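Local coordinates for 52 protein (PDB 2OA5) that serves as an abundant tegument protein of murine gammaherpesvirus 68, probably working as a self-associating structural component of the virion, at the interface of chains A and B and the interface of chains A and C. Residues are numbered along the deposited sequence; one frame, centred on the assembly and turned at random. Chains: chain A/B/C, Hypothetical protein BQLF2.

Contact 1: the interface of chains A and B. Residues chain A 10, 51, 54-55, 58; chain B 9-10, 13.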
ATOM      1  N   TYR A  10       4.637  -7.103 -11.121  1.00 39.61           N
ATOM      2  CA  TYR A  10       3.590  -6.636 -12.009  1.00 38.71           C
ATOM      3  C   TYR A  10       3.303  -5.165 -11.721  1.00 35.58           C
ATOM      4  O   TYR A  10       3.046  -4.384 -12.632  1.00 34.77           O
ATOM      5  CB  TYR A  10       2.322  -7.477 -11.825  1.00 41.97           C
ATOM      6  CG  TYR A  10       2.146  -8.522 -12.900  1.00 43.26           C
ATOM      7  CD1 TYR A  10       2.750  -9.780 -12.795  1.00 43.48           C
ATOM      8  CD2 TYR A  10       1.421  -8.234 -14.056  1.00 41.96           C
ATOM      9  CE1 TYR A  10       2.638 -10.720 -13.820  1.00 44.72           C
ATOM     10  CE2 TYR A  10       1.307  -9.161 -15.085  1.00 43.93           C
ATOM     11  CZ  TYR A  10       1.917 -10.397 -14.962  1.00 44.03           C
ATOM     12  OH  TYR A  10       1.811 -11.296 -15.994  1.00 45.21           O
ATOM     13  N   SER A  51      -4.285  -8.039 -23.568  1.00 34.42           N
ATOM     14  CA  SER A  51      -2.974  -7.944 -22.938  1.00 34.60           C
ATOM     15  C   SER A  51      -2.932  -6.868 -21.850  1.00 32.75           C
ATOM     16  O   SER A  51      -2.378  -7.073 -20.771  1.00 32.49           O
ATOM     17  CB  SER A  51      -1.916  -7.641 -24.007  1.00 38.79           C
ATOM     18  OG  SER A  51      -0.615  -7.633 -23.459  1.00 43.91           O
ATOM     19  N   VAL A  54      -5.407  -7.978 -18.816  1.00 31.27           N
ATOM     20  CA  VAL A  54      -4.854  -9.000 -17.942  1.00 33.72           C
ATOM     21  C   VAL A  54      -3.692  -8.480 -17.102  1.00 33.97           C
ATOM     22  O   VAL A  54      -3.625  -8.746 -15.896  1.00 31.79           O
ATOM     23  CB  VAL A  54      -4.392 -10.227 -18.755  1.00 37.30           C
ATOM     24  CG1 VAL A  54      -3.635 -11.195 -17.865  1.00 40.58           C
ATOM     25  CG2 VAL A  54      -5.589 -10.932 -19.345  1.00 40.02           C
ATOM     26  N   SER A  55      -2.781  -7.734 -17.727  1.00 32.27           N
ATOM     27  CA  SER A  55      -1.630  -7.216 -16.997  1.00 32.31           C
ATOM     28  C   SER A  55      -2.055  -6.161 -15.976  1.00 31.63           C
ATOM     29  O   SER A  55      -1.566  -6.154 -14.839  1.00 29.16           O
ATOM     30  CB  SER A  55      -0.602  -6.630 -17.960  1.00 31.69           C
ATOM     31  OG  SER A  55      -1.124  -5.485 -18.598  1.00 36.25           O
ATOM     32  N   ARG A  58      -3.627  -7.813 -13.101  1.00 29.37           N
ATOM     33  CA  ARG A  58      -2.658  -8.470 -12.248  1.00 28.86           C
ATOM     34  C   ARG A  58      -1.957  -7.494 -11.324  1.00 27.59           C
ATOM     35  O   ARG A  58      -1.743  -7.796 -10.151  1.00 28.76           O
ATOM     36  CB  ARG A  58      -1.671  -9.297 -13.083  1.00 26.63           C
ATOM     37  CG  ARG A  58      -2.375 -10.488 -13.717  1.00 29.81           C
ATOM     38  CD  ARG A  58      -1.436 -11.469 -14.410  1.00 30.88           C
ATOM     39  NE  ARG A  58      -2.149 -12.671 -14.844  1.00 35.26           N
ATOM     40  CZ  ARG A  58      -1.699 -13.518 -15.770  1.00 38.06           C
ATOM     41  NH1 ARG A  58      -0.532 -13.301 -16.375  1.00 34.47           N
ATOM     42  NH2 ARG A  58      -2.418 -14.585 -16.088  1.00 38.49           N
TER
ATOM     43  N   THR B   9       2.022 -13.096 -20.785  1.00 53.02           N
ATOM     44  CA  THR B   9       1.551 -11.729 -20.597  1.00 48.14           C
ATOM     45  C   THR B   9       2.680 -10.831 -20.107  1.00 44.09           C
ATOM     46  O   THR B   9       2.829  -9.700 -20.565  1.00 41.39           O
ATOM     47  CB  THR B   9       0.405 -11.656 -19.569  1.00 52.99           C
ATOM     48  OG1 THR B   9      -0.618 -12.590 -19.926  1.00 53.78           O
ATOM     49  CG2 THR B   9      -0.195 -10.255 -19.545  1.00 52.09           C
ATOM     50  N   TYR B  10       3.473 -11.337 -19.171  1.00 39.78           N
ATOM     51  CA  TYR B  10       4.590 -10.574 -18.626  1.00 39.71           C
ATOM     52  C   TYR B  10       5.660 -10.322 -19.696  1.00 39.38           C
ATOM     53  O   TYR B  10       6.233  -9.233 -19.777  1.00 39.06           O
ATOM     54  CB  TYR B  10       5.187 -11.323 -17.434  1.00 43.06           C
ATOM     55  CG  TYR B  10       6.276 -10.573 -16.709  1.00 45.27           C
ATOM     56  CD1 TYR B  10       7.612 -10.693 -17.088  1.00 44.96           C
ATOM     57  CD2 TYR B  10       5.968  -9.725 -15.644  1.00 45.63           C
ATOM     58  CE1 TYR B  10       8.614  -9.984 -16.421  1.00 45.94           C
ATOM     59  CE2 TYR B  10       6.959  -9.015 -14.976  1.00 45.61           C
ATOM     60  CZ  TYR B  10       8.277  -9.147 -15.370  1.00 45.55           C
ATOM     61  OH  TYR B  10       9.251  -8.438 -14.710  1.00 46.82           O
HETATM   62  N   MSE B  13       4.833  -7.522 -21.929  1.00 39.69           N
HETATM   63  CA  MSE B  13       5.051  -6.208 -21.326  1.00 40.36           C
HETATM   64  C   MSE B  13       6.514  -5.831 -21.399  1.00 37.63           C
HETATM   65  O   MSE B  13       6.847  -4.684 -21.667  1.00 37.73           O
HETATM   66  CB  MSE B  13       4.612  -6.181 -19.861  1.00 46.25           C
HETATM   67  CG  MSE B  13       3.264  -5.550 -19.605  1.00 50.03           C
HETATM   68 SE   MSE B  13       3.036  -5.191 -17.711  1.00 55.44          SE
HETATM   69  CE  MSE B  13       3.263  -6.957 -16.941  1.00 46.73           C
TER
HETATM   70  O   HOH W   1       0.879  -7.997 -21.259  1.00 66.29           O

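Contact 2: the interface of chains A and C. Residues chain A 85, 89; chain C 44, 49, 52-53, 56.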
ATOM      1  N   LEU A  85      -8.469 -18.763  15.542  1.00 44.14           N
ATOM      2  CA  LEU A  85      -7.999 -18.129  14.312  1.00 43.63           C
ATOM      3  C   LEU A  85      -8.891 -18.559  13.149  1.00 44.54           C
ATOM      4  O   LEU A  85      -9.390 -17.725  12.383  1.00 42.65           O
ATOM      5  CB  LEU A  85      -6.544 -18.519  14.036  1.00 42.03           C
ATOM      6  CG  LEU A  85      -5.930 -17.883  12.782  1.00 40.34           C
ATOM      7  CD1 LEU A  85      -6.070 -16.377  12.867  1.00 39.53           C
ATOM      8  CD2 LEU A  85      -4.465 -18.258  12.662  1.00 41.22           C
ATOM      9  N   LEU A  89     -11.189 -16.001  10.814  1.00 42.56           N
ATOM     10  CA  LEU A  89     -10.929 -15.883   9.379  1.00 45.76           C
ATOM     11  C   LEU A  89     -12.187 -16.126   8.541  1.00 47.68           C
ATOM     12  O   LEU A  89     -12.543 -15.310   7.687  1.00 47.30           O
ATOM     13  CB  LEU A  89      -9.835 -16.871   8.965  1.00 43.84           C
ATOM     14  CG  LEU A  89      -8.457 -16.600   9.577  1.00 43.06           C
ATOM     15  CD1 LEU A  89      -7.499 -17.720   9.245  1.00 44.40           C
ATOM     16  CD2 LEU A  89      -7.924 -15.282   9.047  1.00 45.00           C
TER
ATOM     17  N   LEU C  44      -1.875 -21.665  19.277  1.00 49.41           N
ATOM     18  CA  LEU C  44      -1.181 -21.481  18.017  1.00 47.01           C
ATOM     19  C   LEU C  44       0.326 -21.290  18.159  1.00 46.55           C
ATOM     20  O   LEU C  44       0.783 -20.495  18.985  1.00 45.13           O
ATOM     21  CB  LEU C  44      -1.780 -20.247  17.317  1.00 50.90           C
ATOM     22  CG  LEU C  44      -2.455 -20.280  15.944  1.00 50.10           C
ATOM     23  CD1 LEU C  44      -3.190 -21.568  15.737  1.00 49.47           C
ATOM     24  CD2 LEU C  44      -3.403 -19.092  15.839  1.00 51.19           C
ATOM     25  N   ARG C  49       0.499 -20.433  12.938  1.00 43.29           N
ATOM     26  CA  ARG C  49      -0.345 -19.272  12.725  1.00 41.89           C
ATOM     27  C   ARG C  49      -0.012 -18.632  11.375  1.00 40.59           C
ATOM     28  O   ARG C  49      -0.905 -18.306  10.599  1.00 37.86           O
ATOM     29  CB  ARG C  49      -0.136 -18.260  13.853  1.00 42.51           C
ATOM     30  CG  ARG C  49      -0.870 -16.957  13.653  1.00 39.63           C
ATOM     31  CD  ARG C  49      -0.586 -15.996  14.786  1.00 41.48           C
ATOM     32  NE  ARG C  49       0.831 -15.684  14.905  1.00 39.11           N
ATOM     33  CZ  ARG C  49       1.566 -15.925  15.983  1.00 40.78           C
ATOM     34  NH1 ARG C  49       1.016 -16.488  17.058  1.00 43.35           N
ATOM     35  NH2 ARG C  49       2.856 -15.606  15.990  1.00 37.85           N
ATOM     36  N   ILE C  52      -1.415 -20.614   8.384  1.00 39.27           N
ATOM     37  CA  ILE C  52      -2.857 -20.470   8.207  1.00 37.79           C
ATOM     38  C   ILE C  52      -3.191 -19.081   7.654  1.00 36.08           C
ATOM     39  O   ILE C  52      -3.981 -18.942   6.722  1.00 48.31           O
ATOM     40  CB  ILE C  52      -3.618 -20.673   9.566  1.00 39.45           C
ATOM     41  CG1 ILE C  52      -3.516 -22.137  10.019  1.00 42.32           C
ATOM     42  CG2 ILE C  52      -5.081 -20.285   9.416  1.00 40.53           C
ATOM     43  CD1 ILE C  52      -4.185 -22.431  11.380  1.00 41.90           C
ATOM     44  N   ILE C  53      -2.580 -18.055   8.241  1.00 30.48           N
ATOM     45  CA  ILE C  53      -2.817 -16.678   7.834  1.00 30.74           C
ATOM     46  C   ILE C  53      -2.425 -16.433   6.374  1.00 32.49           C
ATOM     47  O   ILE C  53      -3.195 -15.854   5.603  1.00 39.06           O
ATOM     48  CB  ILE C  53      -2.067 -15.706   8.779  1.00 32.85           C
ATOM     49  CG1 ILE C  53      -2.899 -15.522  10.057  1.00 33.29           C
ATOM     50  CG2 ILE C  53      -1.770 -14.365   8.065  1.00 33.30           C
ATOM     51  CD1 ILE C  53      -2.329 -14.537  11.056  1.00 33.64           C
ATOM     52  N   SER C  56      -4.777 -18.339   4.011  1.00 42.11           N
ATOM     53  CA  SER C  56      -6.091 -17.704   3.972  1.00 40.98           C
ATOM     54  C   SER C  56      -6.028 -16.378   3.214  1.00 39.69           C
ATOM     55  O   SER C  56      -6.953 -16.014   2.483  1.00 38.58           O
ATOM     56  CB  SER C  56      -6.584 -17.443   5.398  1.00 44.20           C
ATOM     57  OG  SER C  56      -6.342 -18.555   6.246  1.00 45.04           O
TER

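Contact 1: the interface of chains A and B
B:Thr9, in the first turn of the N-terminal helix 8-33 of chain B, sits against A:Val54, A:Ser55 and A:Arg58 of the long helix 46-76. This helix-to-helix contact joins two copies of a BLRF2-family tegument protein in the deposited assembly; the structure alone does not show its biological role. Beside it, the N-terminal helix of chain A contributes A:Tyr10. Followed outward from CB, the A:Tyr10 side chain first has its ring backed on one face by CB of A:Arg58, offset toward the rim. Over the opposite face, beyond the CD2/CE2 rim, the selenomethionine methyl CE of B:Met13 approaches CE2 at 3.5 Å, the two side chains running nearly perpendicular. The bend of B:Met13 at its last torsion (chi3 -58°) turns that methyl toward the ring, while its SE rests on CB of A:Ser55. On that same face, toward the CE1 side, CD2 of B:Tyr10 lies 3.9 Å from CE1. At the tip, the phenol OH accepts a hydrogen bond from NH1 of A:Arg58 (3.1 Å, 156° at the hydrogen), lying in the guanidinium plane. Across the contact, OH lies 3.6 Å from the backbone N of B:Tyr10 and near its CB. CB of B:Thr9 lies 3.7 Å from the same NH1. CG1 of A:Val54 covers one guanidinium face and touches CG2 of B:Thr9 at 3.9 Å. Water 1 links the chains, 2.7 Å from OG of A:Ser51 and 2.7 Å from O of B:Thr9.

Contact 2: the interface of chains A and C
A:Leu85 and A:Leu89, one turn apart on the short helix 82-90, pack onto the long helix 46-76 of chain C and the loop residue C:Leu44 just before it, an apolar part of a two-fold symmetric interface in this BLRF2-family protein. A:Leu85 and C:Leu44 meet nearly at right angles: CD2 of C:Leu44 presses on CD2 of A:Leu85 at 3.5 Å, a snug fit for two methyls, and also lies 3.7 Å from its CB. Against C:Ile52 the orientation changes. Here A:Leu85 and the isoleucine run antiparallel, side by side, with the leucine CD2 3.9 Å from the branch methyl CG2. With CG trans to the backbone N (chi1 -179°), A:Leu85 extends its CD2 into a group formed by C:Leu44, C:Ile52, the aliphatic CG of C:Arg49 at 3.9 Å and CG1 of C:Ile53 at 4.1 Å. A:Leu89 meets C:Ile52 at a slant; its CG, opposite the carbonyl carbon (chi1 -65°), places the methyl CD1 between C:Ile52 and C:Ser56. That CD1 comes 3.5 Å from the same CG2, so this isoleucine branch is shared by both leucines. Further along helix 46-76, CD1 also rests 4.0 Å from CB of C:Ser56. OG of C:Ser56 donates a hydrogen bond to the backbone O of C:Ile52, modelled doubtfully short at 2.4 Å and from above the carbonyl plane, while OG also faces the leucine CD1.

About 31 Å separates the C-alpha centres of contact 1 and contact 2. Both use helix 46-76, through the chain A copy in contact 1 and the chain C copy in contact 2. The helix thus carries two surfaces, 51 to 58 receiving an N-terminal helix and 49 to 56 receiving helix 82-90; equivalent use in other copies is likely. Contact 2 belongs to a two-fold interface and recurs with the chains exchanged, whereas the interface holding contact 1 is not an exact two-fold. Chain A touches two other copies in the deposited four-chain assembly, which may reflect self-association; the structure alone does not show whether this form occurs in the virion.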